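Local coordinates for thiamin pyrophosphokinase family protein (Enterococcus faecalis, PDB 3MEL) that probably transfers diphosphate from ATP to thiamine, forming thiamine diphosphate, with magnesium at its active site, at residues Val47-Ser52 with Ala71-Asp76. Sequence-based numbering, arbitrary orientation.
With TPP (thiamine diphosphate), chain E.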
ATOM      1  N   VAL A  47       1.799  18.282  15.489  1.00 29.05           N
ATOM      2  CA  VAL A  47       2.983  18.223  14.628  1.00 31.07           C
ATOM      3  C   VAL A  47       2.695  18.392  13.133  1.00 32.35           C
ATOM      4  O   VAL A  47       1.701  17.896  12.603  1.00 30.62           O
ATOM      5  CB  VAL A  47       3.755  16.901  14.814  1.00 29.75           C
ATOM      6  CG1 VAL A  47       5.220  17.110  14.476  1.00 28.09           C
ATOM      7  CG2 VAL A  47       3.630  16.419  16.223  1.00 26.56           C
ATOM      8  N   GLY A  48       3.594  19.084  12.449  1.00 35.43           N
ATOM      9  CA  GLY A  48       3.420  19.325  11.033  1.00 35.32           C
ATOM     10  C   GLY A  48       3.840  20.711  10.624  1.00 34.38           C
ATOM     11  O   GLY A  48       4.464  21.416  11.391  1.00 34.81           O
ATOM     12  N   ASP A  49       3.510  21.092   9.399  1.00 38.82           N
ATOM     13  CA  ASP A  49       3.818  22.420   8.896  1.00 37.45           C
ATOM     14  C   ASP A  49       2.503  23.159   8.827  1.00 37.38           C
ATOM     15  O   ASP A  49       2.448  24.377   8.693  1.00 36.79           O
ATOM     16  CB  ASP A  49       4.489  22.337   7.527  1.00 36.59           C
ATOM     17  CG  ASP A  49       3.869  21.285   6.634  1.00 45.47           C
ATOM     18  OD1 ASP A  49       2.678  21.422   6.303  1.00 50.55           O
ATOM     19  OD2 ASP A  49       4.570  20.322   6.249  1.00 52.62           O
ATOM     20  N   PHE A  50       1.436  22.381   8.937  1.00 39.28           N
ATOM     21  CA  PHE A  50       0.090  22.905   9.084  1.00 40.04           C
ATOM     22  C   PHE A  50      -0.335  23.758   7.907  1.00 39.69           C
ATOM     23  O   PHE A  50      -1.212  24.601   8.045  1.00 41.14           O
ATOM     24  CB  PHE A  50      -0.059  23.668  10.416  1.00 38.27           C
ATOM     25  CG  PHE A  50       0.160  22.806  11.632  1.00 32.58           C
ATOM     26  CD1 PHE A  50      -0.844  22.004  12.112  1.00 30.44           C
ATOM     27  CD2 PHE A  50       1.380  22.785  12.275  1.00 34.36           C
ATOM     28  CE1 PHE A  50      -0.644  21.209  13.211  1.00 30.18           C
ATOM     29  CE2 PHE A  50       1.584  21.983  13.379  1.00 32.82           C
ATOM     30  CZ  PHE A  50       0.572  21.195  13.841  1.00 29.14           C
ATOM     31  N   ASP A  51       0.272  23.517   6.748  1.00 38.42           N
ATOM     32  CA  ASP A  51      -0.077  24.260   5.540  1.00 41.53           C
ATOM     33  C   ASP A  51      -1.464  23.877   5.035  1.00 41.71           C
ATOM     34  O   ASP A  51      -2.114  24.629   4.312  1.00 43.17           O
ATOM     35  CB  ASP A  51       0.998  24.111   4.436  1.00 49.26           C
ATOM     36  CG  ASP A  51       1.191  22.654   3.958  1.00 58.45           C
ATOM     37  OD1 ASP A  51       0.407  21.742   4.353  1.00 50.70           O
ATOM     38  OD2 ASP A  51       2.143  22.432   3.166  1.00 57.44           O
ATOM     39  N   SER A  52      -1.937  22.708   5.426  1.00 41.24           N
ATOM     40  CA  SER A  52      -3.272  22.332   5.032  1.00 41.00           C
ATOM     41  C   SER A  52      -4.332  23.121   5.836  1.00 46.21           C
ATOM     42  O   SER A  52      -5.500  23.184   5.446  1.00 49.62           O
ATOM     43  CB  SER A  52      -3.436  20.812   5.135  1.00 38.96           C
ATOM     44  OG  SER A  52      -4.311  20.446   6.179  1.00 51.07           O
ATOM     45  N   ALA A  71       6.794  22.736  11.981  1.00 34.92           N
ATOM     46  CA  ALA A  71       8.009  22.514  11.200  1.00 38.04           C
ATOM     47  C   ALA A  71       7.859  23.090   9.789  1.00 34.85           C
ATOM     48  O   ALA A  71       6.743  23.340   9.351  1.00 34.49           O
ATOM     49  CB  ALA A  71       8.325  21.024  11.142  1.00 35.84           C
ATOM     50  N   PRO A  72       8.983  23.300   9.084  1.00 34.16           N
ATOM     51  CA  PRO A  72       9.036  23.914   7.741  1.00 34.24           C
ATOM     52  C   PRO A  72       8.308  23.077   6.700  1.00 34.09           C
ATOM     53  O   PRO A  72       8.484  21.866   6.711  1.00 38.35           O
ATOM     54  CB  PRO A  72      10.532  23.920   7.416  1.00 35.04           C
ATOM     55  CG  PRO A  72      11.227  23.799   8.732  1.00 39.33           C
ATOM     56  CD  PRO A  72      10.324  22.984   9.601  1.00 36.07           C
ATOM     57  N   ALA A  73       7.511  23.684   5.824  1.00 33.08           N
ATOM     58  CA  ALA A  73       6.847  22.918   4.754  1.00 37.54           C
ATOM     59  C   ALA A  73       7.870  22.182   3.890  1.00 41.03           C
ATOM     60  O   ALA A  73       7.571  21.148   3.288  1.00 39.83           O
ATOM     61  CB  ALA A  73       6.004  23.825   3.890  1.00 35.15           C
ATOM     62  N   GLU A  74       9.082  22.737   3.852  1.00 40.77           N
ATOM     63  CA  GLU A  74      10.193  22.196   3.097  1.00 39.62           C
ATOM     64  C   GLU A  74      11.087  21.398   4.015  1.00 34.12           C
ATOM     65  O   GLU A  74      11.943  21.960   4.690  1.00 35.13           O
ATOM     66  CB  GLU A  74      11.019  23.348   2.520  1.00 50.89           C
ATOM     67  CG  GLU A  74      11.940  22.980   1.347  1.00 50.22           C
ATOM     68  CD  GLU A  74      11.214  23.059   0.013  1.00 66.15           C
ATOM     69  OE1 GLU A  74       9.963  22.951   0.026  1.00 58.23           O
ATOM     70  OE2 GLU A  74      11.888  23.240  -1.041  1.00 69.01           O
ATOM     71  N   LYS A  75      10.890  20.088   4.046  1.00 32.70           N
ATOM     72  CA  LYS A  75      11.794  19.205   4.775  1.00 35.75           C
ATOM     73  C   LYS A  75      11.932  17.863   4.069  1.00 36.25           C
ATOM     74  O   LYS A  75      11.134  17.546   3.187  1.00 38.66           O
ATOM     75  CB  LYS A  75      11.306  18.988   6.217  1.00 33.20           C
ATOM     76  CG  LYS A  75       9.835  19.269   6.426  1.00 34.42           C
ATOM     77  CD  LYS A  75       9.227  18.428   7.549  1.00 38.41           C
ATOM     78  CE  LYS A  75       7.719  18.656   7.669  1.00 36.75           C
ATOM     79  NZ  LYS A  75       7.008  18.458   6.373  1.00 45.89           N
ATOM     80  N   ASP A  76      12.940  17.083   4.458  1.00 36.99           N
ATOM     81  CA  ASP A  76      13.037  15.676   4.066  1.00 37.69           C
ATOM     82  C   ASP A  76      11.921  14.825   4.669  1.00 42.19           C
ATOM     83  O   ASP A  76      11.293  14.032   3.972  1.00 46.82           O
ATOM     84  CB  ASP A  76      14.372  15.079   4.501  1.00 39.93           C
ATOM     85  CG  ASP A  76      15.552  15.714   3.802  1.00 50.89           C
ATOM     86  OD1 ASP A  76      15.414  16.075   2.603  1.00 44.77           O
ATOM     87  OD2 ASP A  76      16.613  15.842   4.465  1.00 51.64           O
TER
HETATM   88  N1' TPP E 902      12.425  13.354  -3.077  1.00 37.94           N
HETATM   89  C2' TPP E 902      13.758  13.891  -2.721  1.00 38.61           C
HETATM   90  CM2 TPP E 902      14.886  12.876  -2.989  1.00 32.58           C
HETATM   91  N3' TPP E 902      13.774  14.550  -1.410  1.00 41.99           N
HETATM   92  C4' TPP E 902      12.680  15.509  -1.124  1.00 46.28           C
HETATM   93  N4' TPP E 902      12.814  16.029   0.242  1.00 42.72           N
HETATM   94  C5' TPP E 902      11.304  14.781  -1.358  1.00 39.66           C
HETATM   95  C6' TPP E 902      11.317  14.269  -2.807  1.00 36.46           C
HETATM   96  C7' TPP E 902      10.107  15.734  -1.076  1.00 42.63           C
HETATM   97  N3  TPP E 902       9.929  15.988   0.389  1.00 46.91           N
HETATM   98  C2  TPP E 902      10.299  14.891   1.295  1.00 39.36           C
HETATM   99  S1  TPP E 902       8.804  14.430   2.218  1.00 52.66           S
HETATM  100  C5  TPP E 902       7.775  15.836   1.663  1.00 52.18           C
HETATM  101  C4  TPP E 902       8.696  16.753   0.836  1.00 48.67           C
HETATM  102  CM4 TPP E 902       7.945  17.409  -0.320  1.00 47.05           C
HETATM  103  C6  TPP E 902       6.895  16.518   2.711  1.00 61.87           C
HETATM  104  C7  TPP E 902       5.449  15.992   2.692  1.00 70.22           C
HETATM  105  O7  TPP E 902       4.983  15.936   4.030  1.00 95.11           O
HETATM  106  PA  TPP E 902       3.465  15.815   4.495  1.00185.29           P
HETATM  107  O1A TPP E 902       2.890  15.172   3.173  1.00101.55           O
HETATM  108  O2A TPP E 902       2.807  16.933   5.185  1.00184.36           O
HETATM  109  O3A TPP E 902       3.119  14.741   5.618  1.00 97.16           O
HETATM  110  PB  TPP E 902       1.924  13.745   5.899  1.00129.96           P
HETATM  111  O1B TPP E 902       2.459  12.693   6.934  1.00 68.73           O
HETATM  112  O2B TPP E 902       0.998  14.544   6.904  1.00 82.75           O
HETATM  113  O3B TPP E 902       1.072  13.345   4.762  1.00129.49           O
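Lys75 NZ reaches OD2 of Asp49 at 3.1 Å in a salt bridge that ties the loop 71-76 to the end of strand 45-48. The ammonium meets this oxygen nearly along its C-O axis, and the two side chains slant across one another. The lysine chain runs extended from CA to CE and then bends at its last torsion (chi4 53°), which turns NZ to the carboxylate. A weak hydrogen bond to Asp77 O and a long, weak ion pair with Asp79 give the ammonium further partners.

The other carboxylate oxygen serves its own turn. Asp49 OD1 takes the N-H of Asp51 through its anti lone pair at 3.2 Å, and the bond is nearly straight, closing an Asx turn. A chi1 of 41° sets CG between the backbone N and the carbonyl carbon; one oxygen closes the turn and the other meets the lysine.

One hydrogen bond joins the two backbones: Ala71 N donates to Gly48 O at 2.7 Å. Asp49 CB then packs by Ala71 O and lies 3.7 Å from Ala73 CA, and Asp49 CA makes a CH···O contact with that same Ala71 O. Farther out, Asp51 OD2 approaches the methyl of Ala73.

Asp49 is shared between the magnesium site, which it forms with Asp30, and the salt bridge to Lys75. Segment 71-76 continues to the bound thiamine diphosphate, where Asp76 O lies 3.0 Å from C2 of the thiazolium. Here two neighbouring parallel strands, 45-48 and 68-70, release loops from their C-terminal ends, and the loops contribute to the acidic magnesium and thiamine diphosphate site of the thiamin pyrophosphokinase catalytic domain, with Asp30, Asp79 and Thr80 among its other residues.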